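Local coordinates for malonyl coenzyme A-acyl carrier protein transacylase (Helicobacter pylori, PDB 2H1Y), which probably catalyses transfer of the malonyl group from malonyl-CoA to holo acyl carrier protein, releasing CoA and supplying malonyl-ACP, at residues Phe44-Asn49 with Asp118-Leu123; Ser69-Pro74 with Leu125-Gly130; His37-Glu42 with Tyr84-Lys89; Ser112-Leu117 with Asp231-Glu236. One frame throughout, in Å; residues are numbered along the deposited sequence.

Overall arrangement
Contacts 1 to 3 pair helices around the α/β hydrolase-like core of the acyltransferase; contact 4 sets helix 105-116 against the loop before strand 236-238. Three long helices tie contacts 1 to 3 together. Helix 119-137 serves contacts 1 and 2, whose centres lie about 12 Å apart and which touch where Leu123 meets Pro74. Helix 38-51 links contact 1 to contact 3, about 14 Å away between centres, and helix 69-90 runs between contacts 2 and 3. Contact 4 meets contact 3 through Tyr84 with Leu113 and Phe235, and meets contact 1 through Ala122. Contact 2 reaches the probable active site directly: Arg129 hydrogen-bonds Ser104, the serine at the expected nucleophile-elbow position before helix 105-116.

Contact 1: Phe44-Asn49 with Asp118-Leu123; sequences FERASN and DFEKAL
Arg46 and Glu120 form the polar part of this contact. NH1 of Arg46 lies 2.7 Å from OE1 of Glu120 in a salt bridge, and the same nitrogen makes a weak hydrogen bond to OE2 of Glu120 at 3.3 Å. Both carboxylate oxygens therefore converge on one guanidinium nitrogen. The two flat groups are nearly coplanar, 8° apart, with the carboxylate at the guanidinium edge. A water bridges the backbone O of Arg46 and OE2 of Glu120, so this oxygen is also linked to the backbone of helix 38-51.

The aromatic part belongs to Phe119. Its CD2 sits over one face of the Arg46 guanidinium, 3.8 Å from NH1, whereas NH1 lies at the edge of the phenyl ring. The planes are 83° apart, which sets ring edge against guanidinium face. CB of Arg46 also meets this ring in its plane, 3.8 Å from CE2 of Phe119.

Helix 38-51 and helix 119-137, both in the acyltransferase domain, approach here with segment axes 10.0 Å apart at a crossing angle of -50°.

Apolar packing centres on Ala47. Its CB lies 3.9 Å from CD1 of Leu123 and 4.1 Å from CZ of Phe119. CD1 of Leu123 also rests over one face of the Phe119 ring, offset toward the rim. From helix 69-90, Tyr81 meets the Phe119 ring and Tyr77 packs on both Phe119 and Leu123, while Met55 touches Ala47.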
# COMPACT_ATOMS: atom_id res chain seq x y z
N PHE A 44 -1.20 -18.80 5.90
CA PHE A 44 -2.65 -18.65 6.01
C PHE A 44 -3.20 -19.12 7.36
O PHE A 44 -4.02 -18.43 7.98
CB PHE A 44 -3.38 -19.33 4.84
CG PHE A 44 -3.66 -18.40 3.70
CD1 PHE A 44 -2.82 -18.36 2.60
CD2 PHE A 44 -4.75 -17.55 3.75
CE1 PHE A 44 -3.08 -17.49 1.56
CE2 PHE A 44 -5.02 -16.68 2.72
CZ PHE A 44 -4.18 -16.64 1.62
N GLU A 45 -2.72 -20.29 7.82
CA GLU A 45 -3.11 -20.83 9.13
C GLU A 45 -2.68 -19.90 10.25
O GLU A 45 -3.51 -19.47 11.06
CB GLU A 45 -2.54 -22.24 9.34
CG GLU A 45 -3.58 -23.35 9.52
CD GLU A 45 -4.59 -23.48 8.36
OE1 GLU A 45 -5.53 -24.29 8.51
OE2 GLU A 45 -4.48 -22.79 7.32
N ARG A 46 -1.38 -19.60 10.28
CA ARG A 46 -0.82 -18.65 11.23
C ARG A 46 -1.62 -17.35 11.28
O ARG A 46 -1.91 -16.83 12.37
CB ARG A 46 0.64 -18.35 10.89
CG ARG A 46 1.63 -19.40 11.36
CD ARG A 46 2.83 -18.69 11.93
NE ARG A 46 4.02 -18.77 11.08
CZ ARG A 46 5.02 -17.89 11.08
NH1 ARG A 46 4.97 -16.82 11.86
NH2 ARG A 46 6.06 -18.07 10.27
N ALA A 47 -1.99 -16.85 10.10
CA ALA A 47 -2.83 -15.66 9.96
C ALA A 47 -4.23 -15.85 10.55
O ALA A 47 -4.69 -15.02 11.35
CB ALA A 47 -2.90 -15.21 8.48
N SER A 48 -4.91 -16.93 10.16
CA SER A 48 -6.25 -17.24 10.68
C SER A 48 -6.29 -17.29 12.22
O SER A 48 -7.18 -16.71 12.84
CB SER A 48 -6.80 -18.54 10.06
OG SER A 48 -6.95 -18.46 8.65
N ASN A 49 -5.29 -17.92 12.83
CA ASN A 49 -5.12 -17.94 14.29
C ASN A 49 -4.89 -16.56 14.88
O ASN A 49 -5.57 -16.18 15.84
CB ASN A 49 -3.96 -18.83 14.73
CG ASN A 49 -4.12 -20.27 14.31
OD1 ASN A 49 -5.22 -20.74 14.00
ND2 ASN A 49 -3.00 -21.00 14.31
N ASP A 118 7.57 -8.68 12.76
CA ASP A 118 7.27 -10.11 12.61
C ASP A 118 5.91 -10.30 11.96
O ASP A 118 5.02 -9.44 12.05
CB ASP A 118 7.27 -10.85 13.96
CG ASP A 118 8.59 -10.75 14.68
OD1 ASP A 118 9.64 -10.69 13.99
OD2 ASP A 118 8.59 -10.73 15.93
N PHE A 119 5.76 -11.47 11.33
CA PHE A 119 4.51 -11.83 10.69
C PHE A 119 3.26 -11.51 11.51
O PHE A 119 2.46 -10.66 11.10
CB PHE A 119 4.52 -13.29 10.24
CG PHE A 119 3.33 -13.67 9.42
CD1 PHE A 119 2.94 -12.89 8.33
CD2 PHE A 119 2.58 -14.79 9.75
CE1 PHE A 119 1.83 -13.21 7.59
CE2 PHE A 119 1.46 -15.13 9.02
CZ PHE A 119 1.09 -14.34 7.92
N GLU A 120 3.07 -12.15 12.66
CA GLU A 120 1.78 -11.98 13.37
C GLU A 120 1.63 -10.59 13.97
O GLU A 120 0.52 -10.09 14.05
CB GLU A 120 1.40 -13.10 14.37
CG GLU A 120 2.52 -13.93 14.93
CD GLU A 120 3.06 -14.95 13.94
OE1 GLU A 120 4.24 -14.79 13.53
OE2 GLU A 120 2.31 -15.89 13.56
N LYS A 121 2.74 -9.96 14.33
CA LYS A 121 2.70 -8.57 14.78
C LYS A 121 2.26 -7.60 13.68
O LYS A 121 1.55 -6.62 13.95
CB LYS A 121 4.04 -8.14 15.37
CG LYS A 121 4.23 -8.54 16.82
CD LYS A 121 5.28 -7.66 17.50
CE LYS A 121 5.64 -8.17 18.89
NZ LYS A 121 6.56 -9.31 18.76
N ALA A 122 2.67 -7.86 12.44
CA ALA A 122 2.30 -6.97 11.34
C ALA A 122 0.82 -7.10 10.97
O ALA A 122 0.15 -6.09 10.72
CB ALA A 122 3.18 -7.21 10.14
N LEU A 123 0.32 -8.34 10.96
CA LEU A 123 -1.10 -8.59 10.75
C LEU A 123 -1.92 -7.83 11.78
O LEU A 123 -2.94 -7.19 11.44
CB LEU A 123 -1.43 -10.09 10.84
CG LEU A 123 -0.87 -11.02 9.76
CD1 LEU A 123 -0.83 -12.46 10.25
CD2 LEU A 123 -1.66 -10.94 8.45
O HOH W 1 0.05 -17.20 13.90

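Contact 2: Ser69-Pro74 with Leu125-Gly130; sequences SAYTQP and LTHQRG
His127 reaches Tyr71 because its CG stands anti to the backbone N (chi1 170°), while CG of Tyr71 is anti to its own carbonyl carbon. The edge of the imidazole then faces the tyrosine ring in an offset edge-to-face pair, centroids 5.0 Å apart and planes at 73°. CD2 of His127 lies over the Tyr71 face, 3.7 Å from CE1 of Tyr71, and CB of Ala70 sits over a face of the imidazole. Gln73, extended beyond CG, meets the extended chain of Arg129 at about a right angle: NH1 donates to OE1 of Gln73 at 2.8 Å, in the guanidinium plane but from above the amide carbonyl plane.

Helices 69-90 and 119-137 run roughly antiparallel here, at 144°, with segment axes only 6.8 Å apart. Gly130 permits this approach: its CA lies 3.9 Å from CA of Ala70 and 3.6 Å from O of Ser69. OG1 of Thr126 bonds to O of Ala122 and packs 3.3 Å from CA of Pro74, where helix 69-90 kinks.

NH2 of Arg129 bonds Ser104 and Gln259, and NE2 of Gln73 bonds Gln22. Arg129 matches the arginine that in relatives holds the malonyl carboxylate, so Gln73 is probably a second-shell residue fixing its guanidinium.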
# COMPACT_ATOMS: atom_id res chain seq x y z
N SER A 69 -11.80 -2.04 5.80
CA SER A 69 -10.40 -1.62 5.98
C SER A 69 -9.67 -2.50 6.99
O SER A 69 -8.51 -2.82 6.80
CB SER A 69 -10.31 -0.15 6.41
OG SER A 69 -10.69 0.75 5.37
N ALA A 70 -10.36 -2.90 8.06
CA ALA A 70 -9.72 -3.72 9.09
C ALA A 70 -9.31 -5.11 8.58
O ALA A 70 -8.40 -5.73 9.13
CB ALA A 70 -10.61 -3.84 10.32
N TYR A 71 -9.97 -5.59 7.53
CA TYR A 71 -9.59 -6.90 6.98
C TYR A 71 -8.88 -6.83 5.63
O TYR A 71 -8.09 -7.73 5.28
CB TYR A 71 -10.75 -7.90 7.02
CG TYR A 71 -11.19 -8.13 8.45
CD1 TYR A 71 -10.52 -9.04 9.27
CD2 TYR A 71 -12.21 -7.36 9.02
CE1 TYR A 71 -10.89 -9.23 10.59
CE2 TYR A 71 -12.59 -7.53 10.35
CZ TYR A 71 -11.93 -8.47 11.12
OH TYR A 71 -12.32 -8.65 12.44
N THR A 72 -9.14 -5.76 4.90
CA THR A 72 -8.42 -5.48 3.66
C THR A 72 -6.92 -5.28 3.91
O THR A 72 -6.07 -5.97 3.30
CB THR A 72 -8.97 -4.27 3.01
OG1 THR A 72 -10.36 -4.46 2.84
CG2 THR A 72 -8.35 -4.09 1.66
N GLN A 73 -6.61 -4.35 4.81
CA GLN A 73 -5.22 -4.00 5.10
C GLN A 73 -4.36 -5.25 5.46
O GLN A 73 -3.32 -5.47 4.83
CB GLN A 73 -5.15 -2.85 6.11
CG GLN A 73 -5.83 -1.56 5.57
CD GLN A 73 -5.43 -0.27 6.30
OE1 GLN A 73 -4.47 -0.22 7.07
NE2 GLN A 73 -6.18 0.80 6.05
N PRO A 74 -4.80 -6.10 6.41
CA PRO A 74 -4.02 -7.32 6.65
C PRO A 74 -4.09 -8.39 5.57
O PRO A 74 -3.19 -9.23 5.49
CB PRO A 74 -4.60 -7.85 7.96
CG PRO A 74 -5.97 -7.34 8.01
CD PRO A 74 -5.95 -6.00 7.33
N LEU A 125 -0.97 -5.23 13.71
CA LEU A 125 -0.85 -3.80 13.46
C LEU A 125 -1.72 -3.34 12.27
O LEU A 125 -2.45 -2.35 12.39
CB LEU A 125 0.61 -3.39 13.26
CG LEU A 125 0.84 -1.90 12.98
CD1 LEU A 125 0.77 -1.07 14.24
CD2 LEU A 125 2.17 -1.69 12.30
N THR A 126 -1.66 -4.07 11.15
CA THR A 126 -2.43 -3.70 9.95
C THR A 126 -3.94 -3.75 10.20
O THR A 126 -4.66 -2.82 9.84
CB THR A 126 -2.04 -4.51 8.68
OG1 THR A 126 -2.11 -5.91 8.95
CG2 THR A 126 -0.63 -4.14 8.19
N HIS A 127 -4.42 -4.82 10.85
CA HIS A 127 -5.82 -4.92 11.23
C HIS A 127 -6.23 -3.70 12.06
O HIS A 127 -7.31 -3.14 11.89
CB HIS A 127 -6.07 -6.21 11.99
CG HIS A 127 -7.42 -6.31 12.63
ND1 HIS A 127 -7.70 -5.77 13.87
CD2 HIS A 127 -8.57 -6.89 12.22
CE1 HIS A 127 -8.96 -6.01 14.19
NE2 HIS A 127 -9.51 -6.69 13.20
N GLN A 128 -5.33 -3.28 12.94
CA GLN A 128 -5.59 -2.15 13.82
C GLN A 128 -5.64 -0.83 13.03
O GLN A 128 -6.56 -0.01 13.23
CB GLN A 128 -4.55 -2.13 14.95
CG GLN A 128 -5.00 -1.60 16.34
CD GLN A 128 -6.39 -2.03 16.83
OE1 GLN A 128 -7.17 -1.19 17.28
NE2 GLN A 128 -6.69 -3.32 16.77
N ARG A 129 -4.69 -0.64 12.12
CA ARG A 129 -4.64 0.55 11.27
C ARG A 129 -5.95 0.73 10.53
O ARG A 129 -6.47 1.84 10.43
CB ARG A 129 -3.48 0.43 10.28
CG ARG A 129 -3.17 1.69 9.44
CD ARG A 129 -2.08 1.32 8.43
NE ARG A 129 -1.66 2.38 7.52
CZ ARG A 129 -2.19 2.63 6.32
NH1 ARG A 129 -3.21 1.91 5.85
NH2 ARG A 129 -1.68 3.61 5.57
N GLY A 130 -6.50 -0.37 10.02
CA GLY A 130 -7.79 -0.34 9.33
C GLY A 130 -8.94 -0.02 10.28
O GLY A 130 -9.86 0.72 9.92

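Contact 3: His37-Glu42 with Tyr84-Lys89; sequences HTLAKE and YQLLNK
The imidazole of His37 has Leu86 over one face. CG of Leu86 lies 4.1 Å from the ring centroid and 15° off the normal, the geometry of a CH-pi contact, with the leucine displaced toward the rim. The closest ring atoms are CG and CD2 of His37, each 4.0 Å from CG of Leu86, while CD2 of Leu86 comes equally near to ND1. ND1 of His37 makes a weak hydrogen bond to the backbone O of Phe33. CB of His37 joins the apolar packing as well, pointing toward helix 69-90 and touching CD1 of Leu86. From there chi1 (-49°) sets CG of His37 beside the backbone N, anti to the carbonyl carbon.

His37 occupies the N-cap position, right before helix 38-51. The segment axes of helix 38-51 and helix 69-90 are 10.3 Å apart and make an angle of 150°, an antiparallel packing of two helices near the surface of the acyltransferase domain.

Two residues on, in the first turn of helix 38-51, Leu39 carries the remainder of the contact. Its side chain slides past that of Leu86 in the opposite direction, and CD1 of Leu86 lies 3.9 Å from CB of Leu39. The Leu39 and Gln85 side chains cross at about a right angle, with CD1 of Leu39 4.1 Å from CB of Gln85. The methylene chain of Lys89 flanks the same methyl, CD of Lys89 standing 4.4 Å from CD1 of Leu39. Leu310, from helix 307-320, touches both His37 and Leu86.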
# COMPACT_ATOMS: atom_id res chain seq x y z
N HIS A 37 2.15 -24.01 -2.81
CA HIS A 37 3.23 -23.99 -1.82
C HIS A 37 2.75 -24.20 -0.38
O HIS A 37 1.86 -23.48 0.11
CB HIS A 37 4.04 -22.69 -1.92
CG HIS A 37 4.46 -22.34 -3.31
ND1 HIS A 37 3.61 -21.77 -4.23
CD2 HIS A 37 5.65 -22.49 -3.94
CE1 HIS A 37 4.25 -21.57 -5.36
NE2 HIS A 37 5.49 -22.00 -5.22
N THR A 38 3.38 -25.17 0.27
CA THR A 38 3.18 -25.46 1.69
C THR A 38 3.40 -24.24 2.56
O THR A 38 2.68 -24.03 3.54
CB THR A 38 4.16 -26.56 2.17
OG1 THR A 38 4.15 -27.65 1.24
CG2 THR A 38 3.79 -27.05 3.58
N LEU A 39 4.42 -23.45 2.23
CA LEU A 39 4.73 -22.25 3.00
C LEU A 39 3.53 -21.31 2.99
O LEU A 39 3.16 -20.76 4.03
CB LEU A 39 5.96 -21.54 2.44
CG LEU A 39 6.94 -20.84 3.38
CD1 LEU A 39 8.05 -20.22 2.57
CD2 LEU A 39 6.31 -19.78 4.27
N ALA A 40 2.91 -21.16 1.82
CA ALA A 40 1.76 -20.28 1.69
C ALA A 40 0.62 -20.81 2.56
O ALA A 40 -0.05 -20.05 3.26
CB ALA A 40 1.32 -20.18 0.23
N LYS A 41 0.43 -22.13 2.54
CA LYS A 41 -0.61 -22.75 3.34
C LYS A 41 -0.38 -22.46 4.83
O LYS A 41 -1.32 -22.09 5.56
CB LYS A 41 -0.69 -24.26 3.08
CG LYS A 41 -1.47 -24.65 1.83
CD LYS A 41 -1.27 -26.12 1.50
CE LYS A 41 -1.55 -26.40 0.03
NZ LYS A 41 -2.93 -25.98 -0.37
N GLU A 42 0.87 -22.58 5.26
CA GLU A 42 1.19 -22.42 6.66
C GLU A 42 0.96 -20.98 7.16
O GLU A 42 0.55 -20.76 8.30
CB GLU A 42 2.63 -22.86 6.87
CG GLU A 42 3.12 -22.81 8.30
CD GLU A 42 4.59 -23.14 8.37
OE1 GLU A 42 5.27 -22.64 9.28
OE2 GLU A 42 5.07 -23.88 7.48
N TYR A 84 6.79 -12.40 -0.91
CA TYR A 84 8.17 -12.13 -0.52
C TYR A 84 8.95 -13.39 -0.08
O TYR A 84 10.07 -13.63 -0.56
CB TYR A 84 8.24 -11.07 0.57
CG TYR A 84 9.66 -10.70 0.94
CD1 TYR A 84 10.45 -11.53 1.75
CD2 TYR A 84 10.22 -9.51 0.48
CE1 TYR A 84 11.76 -11.18 2.09
CE2 TYR A 84 11.50 -9.15 0.80
CZ TYR A 84 12.27 -9.99 1.61
OH TYR A 84 13.55 -9.62 1.91
N GLN A 85 8.37 -14.17 0.82
CA GLN A 85 8.95 -15.44 1.28
C GLN A 85 9.24 -16.44 0.16
O GLN A 85 10.37 -16.94 0.03
CB GLN A 85 8.02 -16.11 2.30
CG GLN A 85 7.81 -15.33 3.59
CD GLN A 85 9.10 -14.75 4.17
OE1 GLN A 85 9.12 -13.59 4.59
NE2 GLN A 85 10.18 -15.54 4.17
N LEU A 86 8.22 -16.73 -0.64
CA LEU A 86 8.36 -17.62 -1.78
C LEU A 86 9.49 -17.15 -2.69
O LEU A 86 10.41 -17.91 -3.00
CB LEU A 86 7.03 -17.71 -2.53
CG LEU A 86 6.05 -18.87 -2.22
CD1 LEU A 86 6.33 -19.62 -0.91
CD2 LEU A 86 4.60 -18.42 -2.30
N LEU A 87 9.46 -15.87 -3.08
CA LEU A 87 10.50 -15.35 -3.96
C LEU A 87 11.87 -15.39 -3.29
O LEU A 87 12.80 -15.96 -3.86
CB LEU A 87 10.15 -13.95 -4.51
CG LEU A 87 11.15 -13.25 -5.46
CD1 LEU A 87 11.68 -14.20 -6.52
CD2 LEU A 87 10.52 -12.04 -6.10
N ASN A 88 11.99 -14.81 -2.09
CA ASN A 88 13.21 -14.83 -1.28
C ASN A 88 13.86 -16.21 -1.10
O ASN A 88 15.08 -16.33 -1.09
CB ASN A 88 12.92 -14.24 0.10
CG ASN A 88 14.18 -14.12 0.96
OD1 ASN A 88 15.10 -13.35 0.65
ND2 ASN A 88 14.22 -14.87 2.05
N LYS A 89 13.05 -17.25 -0.95
CA LYS A 89 13.56 -18.61 -0.71
C LYS A 89 14.21 -19.23 -1.97
O LYS A 89 14.96 -20.21 -1.88
CB LYS A 89 12.41 -19.47 -0.14
CG LYS A 89 12.65 -20.95 -0.08
CD LYS A 89 11.33 -21.70 0.08
CE LYS A 89 11.51 -23.18 -0.30
NZ LYS A 89 10.21 -23.86 -0.52

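Contact 4: Ser112-Leu117 with Asp231-Glu236; sequences SLSGAL and DKFHFE
Ser114 meets His234 and Phe235 through both its backbone and its side-chain oxygen. The carbonyl O of Ser114 accepts two bonds from His234: from ND1 at 2.6 Å, with an N-H...O angle of 166°, and from the backbone N at 2.7 Å. The two donors arrive from opposite faces of the carbonyl plane, and the oxygen lies in the imidazole plane. OG of Ser114 donates to the backbone O of Phe235, approaching in the carbonyl plane on a lone pair.

Two rings flank these bonds. CG of Phe235 takes the crowded position between backbone N and carbonyl carbon (chi1 50°), and the ring beyond it lies with its face to CA of Ser114, 3.8 Å from the centroid. CB of Ala116 lies over the face of Phe233, 3.5 Å from CZ. Between Ser114 and Ala116 in the chain, Gly115, at a phi of 126°, turns the backbone in the last residues before Leu117.

Further out, OG of Ser112 bonds to O of Leu117 at 2.8 Å, closing across residues 112-117, and also to Tyr77. Backbone bonds from Ala116 to Lys230 and from Glu236 to Ala100 anchor the loop on either side, the second within the central sheet.

The donor role of ND1 of His234 is consistent with a proton on that nitrogen, and the doubly gripped carbonyl ties Ser114 to the loop entering strand 236-238.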
# COMPACT_ATOMS: atom_id res chain seq x y z
N SER A 112 7.86 -4.09 7.43
CA SER A 112 7.83 -5.43 7.99
C SER A 112 8.84 -6.35 7.34
O SER A 112 9.65 -6.99 8.01
CB SER A 112 6.43 -6.02 7.87
OG SER A 112 6.43 -7.41 8.16
N LEU A 113 8.79 -6.42 6.02
CA LEU A 113 9.63 -7.35 5.29
C LEU A 113 11.09 -6.96 5.33
O LEU A 113 11.95 -7.81 5.17
CB LEU A 113 9.10 -7.53 3.86
CG LEU A 113 7.88 -8.44 4.02
CD1 LEU A 113 6.87 -8.23 2.94
CD2 LEU A 113 8.28 -9.92 4.11
N SER A 114 11.36 -5.69 5.61
CA SER A 114 12.72 -5.25 5.90
C SER A 114 13.29 -5.96 7.13
O SER A 114 14.50 -6.19 7.22
CB SER A 114 12.76 -3.75 6.08
OG SER A 114 14.04 -3.28 5.72
N GLY A 115 12.41 -6.32 8.07
CA GLY A 115 12.77 -7.14 9.23
C GLY A 115 12.39 -6.50 10.56
O GLY A 115 12.73 -7.01 11.64
N ALA A 116 11.67 -5.38 10.48
CA ALA A 116 11.32 -4.60 11.64
C ALA A 116 9.97 -4.99 12.21
O ALA A 116 9.47 -4.34 13.13
CB ALA A 116 11.34 -3.13 11.29
N LEU A 117 9.38 -6.04 11.68
CA LEU A 117 8.02 -6.40 12.06
C LEU A 117 7.73 -7.85 11.73
O LEU A 117 7.69 -8.22 10.55
CB LEU A 117 7.07 -5.46 11.34
CG LEU A 117 5.91 -4.79 12.05
CD1 LEU A 117 6.26 -4.38 13.47
CD2 LEU A 117 5.50 -3.57 11.22
N ASP A 231 14.24 -3.13 15.75
CA ASP A 231 15.16 -2.27 15.03
C ASP A 231 16.04 -3.12 14.12
O ASP A 231 17.20 -3.38 14.42
CB ASP A 231 16.01 -1.47 16.00
CG ASP A 231 16.69 -0.30 15.34
OD1 ASP A 231 16.49 -0.07 14.12
OD2 ASP A 231 17.43 0.40 16.06
N LYS A 232 15.46 -3.57 13.03
CA LYS A 232 16.15 -4.44 12.12
C LYS A 232 15.59 -4.18 10.73
O LYS A 232 14.39 -4.31 10.51
CB LYS A 232 15.98 -5.91 12.54
CG LYS A 232 16.78 -6.88 11.69
CD LYS A 232 17.16 -8.16 12.43
CE LYS A 232 18.57 -8.04 13.04
NZ LYS A 232 19.57 -7.48 12.06
N PHE A 233 16.48 -3.78 9.83
CA PHE A 233 16.13 -3.40 8.48
C PHE A 233 17.20 -3.90 7.51
O PHE A 233 18.31 -3.38 7.49
CB PHE A 233 16.07 -1.88 8.37
CG PHE A 233 14.93 -1.26 9.10
CD1 PHE A 233 14.98 -1.08 10.48
CD2 PHE A 233 13.81 -0.82 8.40
CE1 PHE A 233 13.93 -0.49 11.16
CE2 PHE A 233 12.75 -0.24 9.06
CZ PHE A 233 12.81 -0.06 10.45
N HIS A 234 16.85 -4.88 6.69
CA HIS A 234 17.76 -5.38 5.65
C HIS A 234 17.90 -4.45 4.46
O HIS A 234 18.88 -4.52 3.73
CB HIS A 234 17.31 -6.77 5.20
CG HIS A 234 17.38 -7.79 6.29
ND1 HIS A 234 16.42 -7.88 7.28
CD2 HIS A 234 18.32 -8.71 6.59
CE1 HIS A 234 16.76 -8.84 8.13
NE2 HIS A 234 17.91 -9.36 7.73
N PHE A 235 16.91 -3.58 4.27
CA PHE A 235 16.90 -2.62 3.17
C PHE A 235 16.11 -1.38 3.57
O PHE A 235 15.24 -1.44 4.45
CB PHE A 235 16.32 -3.25 1.89
CG PHE A 235 14.99 -3.97 2.10
CD1 PHE A 235 13.79 -3.26 2.18
CD2 PHE A 235 14.94 -5.36 2.19
CE1 PHE A 235 12.58 -3.91 2.37
CE2 PHE A 235 13.74 -6.02 2.37
CZ PHE A 235 12.54 -5.30 2.45
N GLU A 236 16.42 -0.25 2.94
CA GLU A 236 15.77 1.01 3.25
C GLU A 236 14.39 1.10 2.64
O GLU A 236 14.10 0.47 1.64
CB GLU A 236 16.65 2.17 2.75
CG GLU A 236 16.72 2.38 1.22
CD GLU A 236 17.72 3.46 0.83
OE1 GLU A 236 17.65 3.95 -0.31
OE2 GLU A 236 18.58 3.84 1.66